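Local coordinates for protein protelomerase (Agrobacterium tumefaciens, PDB 4F43) that generates the closed hairpin ends of the linear Agrobacterium chromosome, probably by cutting and rejoining DNA, and is captured here with hairpin DNA as a fragment including the catalytic domain, at residues E122-V127 and R265-E270; L128-D133 and N247-V252; D251-P254 and L258-P261; A272-A277 and Y307-D312. The protein carries 1 engineered substitution. All blocks are in the same frame, centred on the assembly; numbering follows the deposited sequence.

Interaction 1: E122-V127 and R265-E270; sequences ENYRQV and RHLYAE
Leu-267 pushes its forked end from helix 263-276 against the base of Tyr-124 on helix 124-134. Its CD1 sits 3.8 Å from Tyr-124 CB, and CD2 lies 4.1 Å from that same CB atom. CD2 also reaches up the helix to Val-127 CG1, 4.3 Å away, so one leucine serves two residues a turn apart. The leucine extends because CG stands anti to its backbone N (chi1 -176°), which points both methyls toward helix 124-134. Tyr-124 presents its CB and lets the ring swing aside: CG is held between the backbone N and the carbonyl carbon (chi1 80°), and CD1 of the leucine meets the ring only obliquely. Arg-125 CG lies against one ring face, 3.8 Å above the plane and off toward the rim. Further out, the Tyr-124 hydroxyl is hydrogen-bonded to Glu-311 OE2, which probably holds the far end of the ring. Phe-121 touches Leu-267 from a loop, and Leu-264, one turn before Leu-267, also packs on Val-127. Next to Leu-267, His-266 packs on a DNA phosphate. The contact is small and purely apolar, so any stabilisation probably comes from burial of these side chains, not from directional bonds.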
loop_
_atom_site.group_PDB
_atom_site.type_symbol
_atom_site.label_atom_id
_atom_site.label_comp_id
_atom_site.label_asym_id
_atom_site.label_seq_id
_atom_site.Cartn_x
_atom_site.Cartn_y
_atom_site.Cartn_z
ATOM N N GLU A 122 6.141 12.784 19.676
ATOM C CA GLU A 122 7.150 13.542 20.411
ATOM C C GLU A 122 8.592 13.277 19.980
ATOM O O GLU A 122 9.372 14.212 19.799
ATOM C CB GLU A 122 6.985 13.329 21.917
ATOM C CG GLU A 122 5.872 14.163 22.526
ATOM C CD GLU A 122 5.100 13.421 23.597
ATOM O OE1 GLU A 122 5.290 12.193 23.726
ATOM O OE2 GLU A 122 4.300 14.067 24.306
ATOM N N ASN A 123 8.944 12.008 19.813
ATOM C CA ASN A 123 10.314 11.640 19.470
ATOM C C ASN A 123 10.503 11.385 17.978
ATOM O O ASN A 123 11.217 10.462 17.586
ATOM C CB ASN A 123 10.742 10.403 20.263
ATOM C CG ASN A 123 10.499 10.550 21.754
ATOM O OD1 ASN A 123 10.727 11.612 22.332
ATOM N ND2 ASN A 123 10.027 9.479 22.383
ATOM N N TYR A 124 9.870 12.206 17.144
ATOM C CA TYR A 124 9.905 11.989 15.699
ATOM C C TYR A 124 11.264 12.319 15.079
ATOM O O TYR A 124 11.668 11.702 14.091
ATOM C CB TYR A 124 8.783 12.763 14.998
ATOM C CG TYR A 124 9.059 14.235 14.785
ATOM C CD1 TYR A 124 9.548 14.700 13.570
ATOM C CD2 TYR A 124 8.819 15.163 15.791
ATOM C CE1 TYR A 124 9.800 16.041 13.365
ATOM C CE2 TYR A 124 9.067 16.509 15.595
ATOM C CZ TYR A 124 9.556 16.942 14.381
ATOM O OH TYR A 124 9.804 18.279 14.181
ATOM N N ARG A 125 11.962 13.290 15.662
ATOM C CA ARG A 125 13.292 13.669 15.192
ATOM C C ARG A 125 14.254 12.492 15.303
ATOM O O ARG A 125 15.090 12.266 14.424
ATOM C CB ARG A 125 13.829 14.859 15.990
ATOM C CG ARG A 125 13.040 16.146 15.813
ATOM C CD ARG A 125 13.627 17.269 16.653
ATOM N NE ARG A 125 12.985 18.551 16.380
ATOM C CZ ARG A 125 13.393 19.407 15.448
ATOM N NH1 ARG A 125 14.445 19.115 14.695
ATOM N NH2 ARG A 125 12.749 20.552 15.267
ATOM N N GLN A 126 14.120 11.743 16.393
ATOM C CA GLN A 126 14.947 10.569 16.627
ATOM C C GLN A 126 14.671 9.504 15.573
ATOM O O GLN A 126 15.589 8.846 15.095
ATOM C CB GLN A 126 14.694 10.004 18.023
ATOM C CG GLN A 126 14.841 11.028 19.135
ATOM C CD GLN A 126 14.838 10.397 20.512
ATOM O OE1 GLN A 126 15.385 9.312 20.712
ATOM N NE2 GLN A 126 14.214 11.070 21.471
ATOM N N VAL A 127 13.402 9.346 15.212
ATOM C CA VAL A 127 13.006 8.385 14.189
ATOM C C VAL A 127 13.581 8.775 12.829
ATOM O O VAL A 127 14.129 7.934 12.107
ATOM C CB VAL A 127 11.470 8.280 14.081
ATOM C CG1 VAL A 127 11.074 7.387 12.914
ATOM C CG2 VAL A 127 10.878 7.761 15.382
ATOM N N ARG A 265 5.196 7.009 6.363
ATOM C CA ARG A 265 4.613 7.764 5.260
ATOM C C ARG A 265 3.779 8.921 5.805
ATOM O O ARG A 265 3.843 10.048 5.302
ATOM C CB ARG A 265 3.759 6.840 4.387
ATOM C CG ARG A 265 3.321 7.431 3.059
ATOM C CD ARG A 265 2.994 6.321 2.069
ATOM N NE ARG A 265 2.178 6.782 0.950
ATOM C CZ ARG A 265 2.667 7.276 -0.184
ATOM N NH1 ARG A 265 3.977 7.381 -0.355
ATOM N NH2 ARG A 265 1.840 7.668 -1.145
ATOM N N HIS A 266 3.001 8.629 6.844
ATOM C CA HIS A 266 2.231 9.646 7.549
ATOM C C HIS A 266 3.157 10.717 8.116
ATOM O O HIS A 266 2.947 11.916 7.906
ATOM C CB HIS A 266 1.430 9.012 8.690
ATOM C CG HIS A 266 0.336 8.098 8.231
ATOM N ND1 HIS A 266 -0.641 7.628 9.081
ATOM C CD2 HIS A 266 0.063 7.569 7.016
ATOM C CE1 HIS A 266 -1.470 6.849 8.409
ATOM N NE2 HIS A 266 -1.065 6.796 7.154
ATOM N N LEU A 267 4.183 10.270 8.836
ATOM C CA LEU A 267 5.160 11.175 9.429
ATOM C C LEU A 267 5.881 11.984 8.354
ATOM O O LEU A 267 6.181 13.162 8.546
ATOM C CB LEU A 267 6.169 10.395 10.273
ATOM C CG LEU A 267 7.193 11.231 11.042
ATOM C CD1 LEU A 267 6.493 12.199 11.984
ATOM C CD2 LEU A 267 8.154 10.332 11.806
ATOM N N TYR A 268 6.156 11.340 7.224
ATOM C CA TYR A 268 6.747 12.016 6.076
ATOM C C TYR A 268 5.852 13.162 5.617
ATOM O O TYR A 268 6.321 14.287 5.403
ATOM C CB TYR A 268 6.970 11.016 4.939
ATOM C CG TYR A 268 7.265 11.641 3.597
ATOM C CD1 TYR A 268 8.484 12.255 3.347
ATOM C CD2 TYR A 268 6.328 11.600 2.573
ATOM C CE1 TYR A 268 8.757 12.821 2.117
ATOM C CE2 TYR A 268 6.594 12.158 1.341
ATOM C CZ TYR A 268 7.805 12.770 1.119
ATOM O OH TYR A 268 8.067 13.329 -0.110
ATOM N N ALA A 269 4.560 12.871 5.483
ATOM C CA ALA A 269 3.576 13.882 5.105
ATOM C C ALA A 269 3.569 15.057 6.080
ATOM O O ALA A 269 3.728 16.217 5.678
ATOM C CB ALA A 269 2.193 13.263 5.008
ATOM N N GLU A 270 3.398 14.744 7.360
ATOM C CA GLU A 270 3.316 15.758 8.407
ATOM C C GLU A 270 4.554 16.652 8.447
ATOM O O GLU A 270 4.446 17.881 8.481
ATOM C CB GLU A 270 3.119 15.087 9.768
ATOM C CG GLU A 270 2.620 16.016 10.860
ATOM C CD GLU A 270 1.118 16.225 10.803
ATOM O OE1 GLU A 270 0.472 15.671 9.889
ATOM O OE2 GLU A 270 0.580 16.937 11.676
#

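Interaction 2: L128-D133 and N247-V252; sequences LKICED and NLFEDV
Ile-130 points at Phe-249 and Cys-131 flanks it, both from a helical turn closed by the backbone bond from Glu-132 N to Leu-128 O, 2.9 Å long. Phe-249 itself is the centre of an inverse gamma turn at the end of helix 230-248, and the Glu-250 N to Leu-248 O bond across that turn is weak. Past this bend, Phe-249 and Val-252 both lie against helix 124-134. The phenyl ring and the isoleucine slide past each other in opposite directions. Ile-130 uses both branches: CG2 presses on Phe-249 CE1 at 3.6 Å, while CD1 rests 3.8 Å from Phe-249 CD1. CG2 gets there by lying anti to the backbone N, with CG1 on the other side beside that nitrogen (chi1 -70°). The same CD1 extends on to Val-252 CG2, 4.3 Å away. Leu-248 CB covers one face of the phenyl ring toward its rim, and Val-127 touches the ring as well. Met-150 of helix 140-151 backs Cys-131, linking the contact to a third helix. At the end of the ring is a sulfur-aromatic contact: Cys-131 SG lies obliquely, 5.2 Å from the Phe-249 ring centroid and 70° off the normal, with Phe-249 CZ its nearest atom at 4.1 Å.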
loop_
_atom_site.group_PDB
_atom_site.type_symbol
_atom_site.label_atom_id
_atom_site.label_comp_id
_atom_site.label_asym_id
_atom_site.label_seq_id
_atom_site.Cartn_x
_atom_site.Cartn_y
_atom_site.Cartn_z
ATOM N N LEU A 128 13.450 10.054 12.489
ATOM C CA LEU A 128 14.014 10.585 11.251
ATOM C C LEU A 128 15.517 10.347 11.194
ATOM O O LEU A 128 16.061 9.961 10.153
ATOM C CB LEU A 128 13.716 12.081 11.126
ATOM C CG LEU A 128 12.246 12.466 10.948
ATOM C CD1 LEU A 128 12.067 13.971 11.055
ATOM C CD2 LEU A 128 11.727 11.956 9.614
ATOM N N LYS A 129 16.184 10.574 12.322
ATOM C CA LYS A 129 17.618 10.332 12.420
ATOM C C LYS A 129 17.938 8.852 12.222
ATOM O O LYS A 129 18.927 8.505 11.578
ATOM C CB LYS A 129 18.156 10.811 13.769
ATOM C CG LYS A 129 19.652 10.607 13.938
ATOM C CD LYS A 129 20.438 11.435 12.933
ATOM C CE LYS A 129 21.872 10.945 12.813
ATOM N NZ LYS A 129 22.541 10.822 14.139
ATOM N N ILE A 130 17.092 7.987 12.776
ATOM C CA ILE A 130 17.265 6.545 12.631
ATOM C C ILE A 130 17.168 6.132 11.168
ATOM O O ILE A 130 17.988 5.352 10.684
ATOM C CB ILE A 130 16.235 5.751 13.465
ATOM C CG1 ILE A 130 16.527 5.897 14.958
ATOM C CG2 ILE A 130 16.261 4.277 13.092
ATOM C CD1 ILE A 130 15.522 5.198 15.847
ATOM N N CYS A 131 16.173 6.660 10.462
ATOM C CA CYS A 131 16.035 6.384 9.035
ATOM C C CYS A 131 17.253 6.889 8.260
ATOM O O CYS A 131 17.810 6.178 7.414
ATOM C CB CYS A 131 14.752 7.012 8.485
ATOM S SG CYS A 131 13.233 6.338 9.196
ATOM N N GLU A 132 17.667 8.115 8.571
ATOM C CA GLU A 132 18.838 8.719 7.942
ATOM C C GLU A 132 20.089 7.872 8.159
ATOM O O GLU A 132 20.976 7.831 7.307
ATOM C CB GLU A 132 19.062 10.132 8.482
ATOM C CG GLU A 132 20.086 10.937 7.703
ATOM C CD GLU A 132 20.343 12.299 8.317
ATOM O OE1 GLU A 132 20.394 13.291 7.562
ATOM O OE2 GLU A 132 20.496 12.377 9.554
ATOM N N ASP A 133 20.153 7.196 9.301
ATOM C CA ASP A 133 21.269 6.309 9.605
ATOM C C ASP A 133 21.132 4.994 8.849
ATOM O O ASP A 133 22.129 4.390 8.452
ATOM C CB ASP A 133 21.362 6.057 11.109
ATOM C CG ASP A 133 21.718 7.307 11.884
ATOM O OD1 ASP A 133 22.468 8.146 11.342
ATOM O OD2 ASP A 133 21.245 7.455 13.030
ATOM N N ASN A 247 11.463 -3.893 16.080
ATOM C CA ASN A 247 12.650 -3.775 16.921
ATOM C C ASN A 247 13.341 -2.414 16.858
ATOM O O ASN A 247 13.893 -1.951 17.857
ATOM C CB ASN A 247 13.651 -4.881 16.582
ATOM C CG ASN A 247 13.099 -6.266 16.850
ATOM O OD1 ASN A 247 12.298 -6.463 17.765
ATOM N ND2 ASN A 247 13.524 -7.236 16.049
ATOM N N LEU A 248 13.315 -1.782 15.688
ATOM C CA LEU A 248 13.992 -0.500 15.495
ATOM C C LEU A 248 13.465 0.602 16.410
ATOM O O LEU A 248 14.094 0.942 17.414
ATOM C CB LEU A 248 13.896 -0.052 14.034
ATOM C CG LEU A 248 14.989 -0.558 13.092
ATOM C CD1 LEU A 248 14.793 0.010 11.696
ATOM C CD2 LEU A 248 16.361 -0.195 13.633
ATOM N N PHE A 249 12.310 1.155 16.059
ATOM C CA PHE A 249 11.730 2.262 16.809
ATOM C C PHE A 249 10.944 1.755 18.015
ATOM O O PHE A 249 9.787 2.124 18.212
ATOM C CB PHE A 249 10.821 3.092 15.902
ATOM C CG PHE A 249 11.309 3.190 14.484
ATOM C CD1 PHE A 249 12.264 4.128 14.128
ATOM C CD2 PHE A 249 10.812 2.343 13.505
ATOM C CE1 PHE A 249 12.713 4.218 12.823
ATOM C CE2 PHE A 249 11.257 2.428 12.199
ATOM C CZ PHE A 249 12.208 3.366 11.858
ATOM N N GLU A 250 11.585 0.914 18.820
ATOM C CA GLU A 250 10.936 0.271 19.957
ATOM C C GLU A 250 10.491 1.252 21.041
ATOM O O GLU A 250 9.318 1.283 21.416
ATOM C CB GLU A 250 11.864 -0.783 20.567
ATOM C CG GLU A 250 11.375 -1.344 21.890
ATOM C CD GLU A 250 10.978 -2.801 21.795
ATOM O OE1 GLU A 250 11.565 -3.526 20.964
ATOM O OE2 GLU A 250 10.076 -3.222 22.551
ATOM N N ASP A 251 11.430 2.049 21.541
ATOM C CA ASP A 251 11.159 2.927 22.674
ATOM C C ASP A 251 11.097 4.408 22.307
ATOM O O ASP A 251 11.108 5.268 23.187
ATOM C CB ASP A 251 12.197 2.706 23.780
ATOM C CG ASP A 251 12.005 1.388 24.505
ATOM O OD1 ASP A 251 10.858 1.085 24.897
ATOM O OD2 ASP A 251 12.999 0.650 24.675
ATOM N N VAL A 252 11.026 4.705 21.013
ATOM C CA VAL A 252 10.952 6.093 20.563
ATOM C C VAL A 252 9.630 6.392 19.863
ATOM O O VAL A 252 9.312 7.547 19.580
ATOM C CB VAL A 252 12.119 6.454 19.626
ATOM C CG1 VAL A 252 13.449 6.232 20.329
ATOM C CG2 VAL A 252 12.044 5.640 18.345
#

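Interaction 3: D251-P254 and L258-P261; sequences DVWP and LPKP. With nucleotides of chain B.
A proline-rich loop between helices 230-248 and 263-276 folds back on itself here, laying Pro-259 over the indole of Trp-253 and then running on to the bound DNA. The core of it is a CH-pi contact: Pro-259 CA stands 3.9 Å from the centroid of the five-membered ring of Trp-253, 8° off the normal and so squarely over the face. The proline ring reaches back along the tryptophan, with Pro-259 CG 3.7 Å from Trp-253 CB. Trp-253 CG lies anti to the backbone N (chi1 -159°), which brings the indole beneath the returning chain. Its NE1 is hydrogen-bonded to the Glu-257 carboxylate, within the short connection between the two segments, and this probably fixes the rotation of the ring. Past Pro-259 the chain meets a phosphate of the hairpin, DG24 of chain B. Lys-260 CB packs on its OP1 at 3.4 Å, and Pro-261 CG on its OP2, also at 3.4 Å. These are carbon-to-oxygen packing contacts that place the loop against the DNA backbone. Phe-121 meets the tryptophan edge-to-face, Val-252 leans on helix 124-134 through Gln-126 and Val-127, and Pro-259 and Pro-261 both rest on Val-245 of helix 230-248.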
loop_
_atom_site.group_PDB
_atom_site.type_symbol
_atom_site.label_atom_id
_atom_site.label_comp_id
_atom_site.label_asym_id
_atom_site.label_seq_id
_atom_site.Cartn_x
_atom_site.Cartn_y
_atom_site.Cartn_z
ATOM N N ASP A 251 11.430 2.049 21.541
ATOM C CA ASP A 251 11.159 2.927 22.674
ATOM C C ASP A 251 11.097 4.408 22.307
ATOM O O ASP A 251 11.108 5.268 23.187
ATOM C CB ASP A 251 12.197 2.706 23.780
ATOM C CG ASP A 251 12.005 1.388 24.505
ATOM O OD1 ASP A 251 10.858 1.085 24.897
ATOM O OD2 ASP A 251 12.999 0.650 24.675
ATOM N N VAL A 252 11.026 4.705 21.013
ATOM C CA VAL A 252 10.952 6.093 20.563
ATOM C C VAL A 252 9.630 6.392 19.863
ATOM O O VAL A 252 9.312 7.547 19.580
ATOM C CB VAL A 252 12.119 6.454 19.626
ATOM C CG1 VAL A 252 13.449 6.232 20.329
ATOM C CG2 VAL A 252 12.044 5.640 18.345
ATOM N N TRP A 253 8.863 5.343 19.586
ATOM C CA TRP A 253 7.569 5.487 18.935
ATOM C C TRP A 253 6.504 5.792 19.983
ATOM O O TRP A 253 6.578 5.279 21.101
ATOM C CB TRP A 253 7.219 4.203 18.176
ATOM C CG TRP A 253 6.196 4.387 17.095
ATOM C CD1 TRP A 253 4.838 4.306 17.224
ATOM C CD2 TRP A 253 6.450 4.678 15.715
ATOM N NE1 TRP A 253 4.233 4.531 16.012
ATOM C CE2 TRP A 253 5.200 4.763 15.069
ATOM C CE3 TRP A 253 7.612 4.876 14.963
ATOM C CZ2 TRP A 253 5.080 5.035 13.709
ATOM C CZ3 TRP A 253 7.490 5.147 13.613
ATOM C CH2 TRP A 253 6.233 5.224 13.000
ATOM N N PRO A 254 5.523 6.643 19.631
ATOM C CA PRO A 254 4.396 6.998 20.499
ATOM C C PRO A 254 3.765 5.789 21.185
ATOM O O PRO A 254 3.536 4.760 20.549
ATOM C CB PRO A 254 3.405 7.625 19.521
ATOM C CG PRO A 254 4.279 8.293 18.519
ATOM C CD PRO A 254 5.509 7.424 18.380
ATOM N N LEU A 258 1.862 0.845 17.941
ATOM C CA LEU A 258 3.077 0.095 17.643
ATOM C C LEU A 258 3.678 0.556 16.321
ATOM O O LEU A 258 2.952 0.982 15.421
ATOM C CB LEU A 258 2.779 -1.407 17.595
ATOM C CG LEU A 258 2.985 -2.196 18.889
ATOM C CD1 LEU A 258 2.058 -3.399 18.933
ATOM C CD2 LEU A 258 4.435 -2.637 19.013
ATOM N N PRO A 259 5.013 0.483 16.205
ATOM C CA PRO A 259 5.721 0.870 14.980
ATOM C C PRO A 259 5.314 0.035 13.769
ATOM O O PRO A 259 5.472 -1.185 13.775
ATOM C CB PRO A 259 7.188 0.601 15.331
ATOM C CG PRO A 259 7.248 0.721 16.809
ATOM C CD PRO A 259 5.946 0.163 17.299
ATOM N N LYS A 260 4.793 0.698 12.743
ATOM C CA LYS A 260 4.464 0.045 11.483
ATOM C C LYS A 260 5.070 0.830 10.320
ATOM O O LYS A 260 5.141 2.058 10.371
ATOM C CB LYS A 260 2.947 -0.093 11.319
ATOM C CG LYS A 260 2.350 -1.274 12.076
ATOM C CD LYS A 260 1.461 -0.829 13.228
ATOM C CE LYS A 260 -0.001 -0.732 12.806
ATOM N NZ LYS A 260 -0.237 0.287 11.745
ATOM N N PRO A 261 5.518 0.118 9.272
ATOM C CA PRO A 261 6.202 0.706 8.112
ATOM C C PRO A 261 5.436 1.841 7.435
ATOM O O PRO A 261 6.060 2.722 6.843
ATOM C CB PRO A 261 6.332 -0.479 7.152
ATOM C CG PRO A 261 6.386 -1.669 8.043
ATOM C CD PRO A 261 5.464 -1.353 9.188
ATOM P P DG B 24 2.136 -1.813 7.153
ATOM O OP1 DG B 24 2.253 -0.646 8.056
ATOM O OP2 DG B 24 3.351 -2.533 6.709
ATOM O "O5'" DG B 24 1.161 -2.878 7.839
ATOM C "C5'" DG B 24 -0.016 -2.428 8.499
ATOM C "C4'" DG B 24 -0.735 -3.580 9.180
ATOM O "O4'" DG B 24 -1.214 -4.520 8.183
ATOM C "C3'" DG B 24 0.113 -4.404 10.150
ATOM O "O3'" DG B 24 -0.655 -4.677 11.317
ATOM C "C2'" DG B 24 0.397 -5.682 9.367
ATOM C "C1'" DG B 24 -0.937 -5.822 8.655
ATOM N N9 DG B 24 -0.949 -6.775 7.548
ATOM C C8 DG B 24 -0.227 -6.746 6.379
ATOM N N7 DG B 24 -0.477 -7.759 5.590
ATOM C C5 DG B 24 -1.426 -8.505 6.279
ATOM C C6 DG B 24 -2.085 -9.713 5.937
ATOM O O6 DG B 24 -1.963 -10.401 4.912
ATOM N N1 DG B 24 -2.974 -10.115 6.935
ATOM C C2 DG B 24 -3.194 -9.436 8.111
ATOM N N2 DG B 24 -4.084 -9.968 8.958
ATOM N N3 DG B 24 -2.585 -8.309 8.441
ATOM C C4 DG B 24 -1.722 -7.908 7.482
#

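Interaction 4: A272-A277 and Y307-D312; sequences AYHNFA and YTLPED
The imidazole of His-274 meets Asp-312 at its edge, with Leu-309 CD1 and Glu-311 CG coming in obliquely. Asp-312 CG lies in the ring plane, and its carboxylate is turned 33° from the imidazole; OD1 stands 3.5 Å from His-274 NE2. On another edge, ND1 donates to OD1 of the adjacent Asn-275, a bond of 3.1 Å with an N-H...O angle of 161° and the acceptor in the ring plane. That bond probably fixes the ring's rotation, with NE2 directed toward helix 310-316. Reaching across depends on CG being anti to the backbone N (chi1 -173°), which sends the ring outward from helix 263-276. Leu-309 CD1 approaches the base of the ring, 3.5 Å from His-274 CG. The Glu-311 carboxylate is turned more steeply to the ring than that of Asp-312: Glu-311 CG approaches His-274 NE2 at 3.5 Å, and its OE2, already bonded to Tyr-124, lies the same distance from His-274 CE1. Two carboxylates so near would be expected to favour a positively charged imidazole. Leu-309 takes the N-cap position, so the histidine meets the first turn of the helix. Just before it, strand 307-308 pairs in parallel with 119-120, Thr-308 bonding to Ile-119 and Phe-121; Leu-309 also touches Tyr-124 of helix 124-134, and Tyr-273 packs on helix 283-291.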
loop_
_atom_site.group_PDB
_atom_site.type_symbol
_atom_site.label_atom_id
_atom_site.label_comp_id
_atom_site.label_asym_id
_atom_site.label_seq_id
_atom_site.Cartn_x
_atom_site.Cartn_y
_atom_site.Cartn_z
ATOM N N ALA A 272 7.097 17.015 6.105
ATOM C CA ALA A 272 7.358 17.750 4.871
ATOM C C ALA A 272 6.360 18.887 4.670
ATOM O O ALA A 272 6.683 19.896 4.043
ATOM C CB ALA A 272 7.370 16.822 3.678
ATOM N N TYR A 273 5.150 18.726 5.200
ATOM C CA TYR A 273 4.213 19.842 5.230
ATOM C C TYR A 273 4.709 20.895 6.212
ATOM O O TYR A 273 4.615 22.094 5.956
ATOM C CB TYR A 273 2.805 19.391 5.622
ATOM C CG TYR A 273 1.851 20.549 5.817
ATOM C CD1 TYR A 273 1.210 21.134 4.733
ATOM C CD2 TYR A 273 1.602 21.065 7.084
ATOM C CE1 TYR A 273 0.344 22.199 4.906
ATOM C CE2 TYR A 273 0.739 22.126 7.266
ATOM C CZ TYR A 273 0.111 22.689 6.175
ATOM O OH TYR A 273 -0.751 23.746 6.354
ATOM N N HIS A 274 5.240 20.435 7.339
ATOM C CA HIS A 274 5.719 21.332 8.385
ATOM C C HIS A 274 6.916 22.162 7.922
ATOM O O HIS A 274 7.166 23.247 8.446
ATOM C CB HIS A 274 6.094 20.530 9.633
ATOM C CG HIS A 274 6.439 21.378 10.817
ATOM N ND1 HIS A 274 7.697 21.909 11.014
ATOM C CD2 HIS A 274 5.692 21.781 11.872
ATOM C CE1 HIS A 274 7.707 22.605 12.137
ATOM N NE2 HIS A 274 6.504 22.543 12.677
ATOM N N ASN A 275 7.650 21.653 6.938
ATOM C CA ASN A 275 8.870 22.319 6.485
ATOM C C ASN A 275 8.786 23.031 5.132
ATOM O O ASN A 275 9.299 24.139 4.981
ATOM C CB ASN A 275 10.046 21.339 6.474
ATOM C CG ASN A 275 10.516 20.972 7.869
ATOM O OD1 ASN A 275 9.741 21.002 8.825
ATOM N ND2 ASN A 275 11.794 20.630 7.993
ATOM N N PHE A 276 8.147 22.399 4.152
ATOM C CA PHE A 276 8.248 22.871 2.771
ATOM C C PHE A 276 6.979 23.496 2.193
ATOM O O PHE A 276 7.014 24.071 1.105
ATOM C CB PHE A 276 8.706 21.730 1.858
ATOM C CG PHE A 276 9.973 21.066 2.308
ATOM C CD1 PHE A 276 11.205 21.605 1.983
ATOM C CD2 PHE A 276 9.932 19.899 3.050
ATOM C CE1 PHE A 276 12.373 20.996 2.393
ATOM C CE2 PHE A 276 11.097 19.283 3.465
ATOM C CZ PHE A 276 12.319 19.833 3.135
ATOM N N ALA A 277 5.869 23.389 2.914
ATOM C CA ALA A 277 4.574 23.812 2.382
ATOM C C ALA A 277 4.474 25.311 2.100
ATOM O O ALA A 277 4.679 26.133 2.996
ATOM C CB ALA A 277 3.455 23.376 3.307
ATOM N N TYR A 307 -1.196 12.206 13.092
ATOM C CA TYR A 307 -0.147 12.633 14.010
ATOM C C TYR A 307 -0.181 14.140 14.227
ATOM O O TYR A 307 -0.712 14.884 13.405
ATOM C CB TYR A 307 1.232 12.239 13.476
ATOM C CG TYR A 307 1.477 10.752 13.401
ATOM C CD1 TYR A 307 0.938 9.886 14.347
ATOM C CD2 TYR A 307 2.252 10.213 12.383
ATOM C CE1 TYR A 307 1.166 8.523 14.276
ATOM C CE2 TYR A 307 2.484 8.856 12.304
ATOM C CZ TYR A 307 1.939 8.014 13.253
ATOM O OH TYR A 307 2.167 6.659 13.179
ATOM N N THR A 308 0.388 14.584 15.342
ATOM C CA THR A 308 0.577 16.008 15.585
ATOM C C THR A 308 1.989 16.277 16.101
ATOM O O THR A 308 2.467 15.618 17.026
ATOM C CB THR A 308 -0.488 16.595 16.545
ATOM O OG1 THR A 308 -0.209 17.982 16.781
ATOM C CG2 THR A 308 -0.512 15.850 17.873
ATOM N N LEU A 309 2.661 17.238 15.478
ATOM C CA LEU A 309 4.041 17.549 15.827
ATOM C C LEU A 309 4.141 18.301 17.151
ATOM O O LEU A 309 3.324 19.179 17.433
ATOM C CB LEU A 309 4.723 18.329 14.698
ATOM C CG LEU A 309 4.964 17.533 13.414
ATOM C CD1 LEU A 309 5.875 18.300 12.470
ATOM C CD2 LEU A 309 5.540 16.161 13.723
ATOM N N PRO A 310 5.149 17.949 17.967
ATOM C CA PRO A 310 5.372 18.487 19.316
ATOM C C PRO A 310 5.403 20.010 19.354
ATOM O O PRO A 310 4.856 20.605 20.281
ATOM C CB PRO A 310 6.752 17.938 19.684
ATOM C CG PRO A 310 6.889 16.703 18.885
ATOM C CD PRO A 310 6.177 16.960 17.596
ATOM N N GLU A 311 6.040 20.627 18.364
ATOM C CA GLU A 311 6.133 22.083 18.307
ATOM C C GLU A 311 4.772 22.732 18.070
ATOM O O GLU A 311 4.464 23.774 18.652
ATOM C CB GLU A 311 7.135 22.527 17.237
ATOM C CG GLU A 311 7.169 21.648 15.998
ATOM C CD GLU A 311 8.428 20.802 15.923
ATOM O OE1 GLU A 311 8.771 20.150 16.931
ATOM O OE2 GLU A 311 9.082 20.800 14.858
ATOM N N ASP A 312 3.963 22.114 17.216
ATOM C CA ASP A 312 2.610 22.593 16.967
ATOM C C ASP A 312 1.778 22.475 18.237
ATOM O O ASP A 312 1.053 23.398 18.605
ATOM C CB ASP A 312 1.955 21.801 15.834
ATOM C CG ASP A 312 2.726 21.899 14.532
ATOM O OD1 ASP A 312 3.496 22.868 14.367
ATOM O OD2 ASP A 312 2.561 21.007 13.672
#

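Interactions 1 and 2 use successive parts of helix 124-134, their centres 10 Å apart, with Val-127 CG1 bridging to Phe-249 CE1 at 3.6 Å. Interactions 2 and 3 share Asp-251 and Val-252, and both are nested along the chain inside the loop closed by interaction 1. Interaction 4 follows in series, using the later turns of the helix 263-276 that interaction 1 enters; their centres are 9 Å apart. It lies about 18 Å from interactions 2 and 3, centre to centre, yet Tyr-307 still touches Trp-253. Together the four contacts tie helices 124-134, 230-248, 263-276 and 310-316 to one another, and interactions 1 and 3 both come close to the DNA.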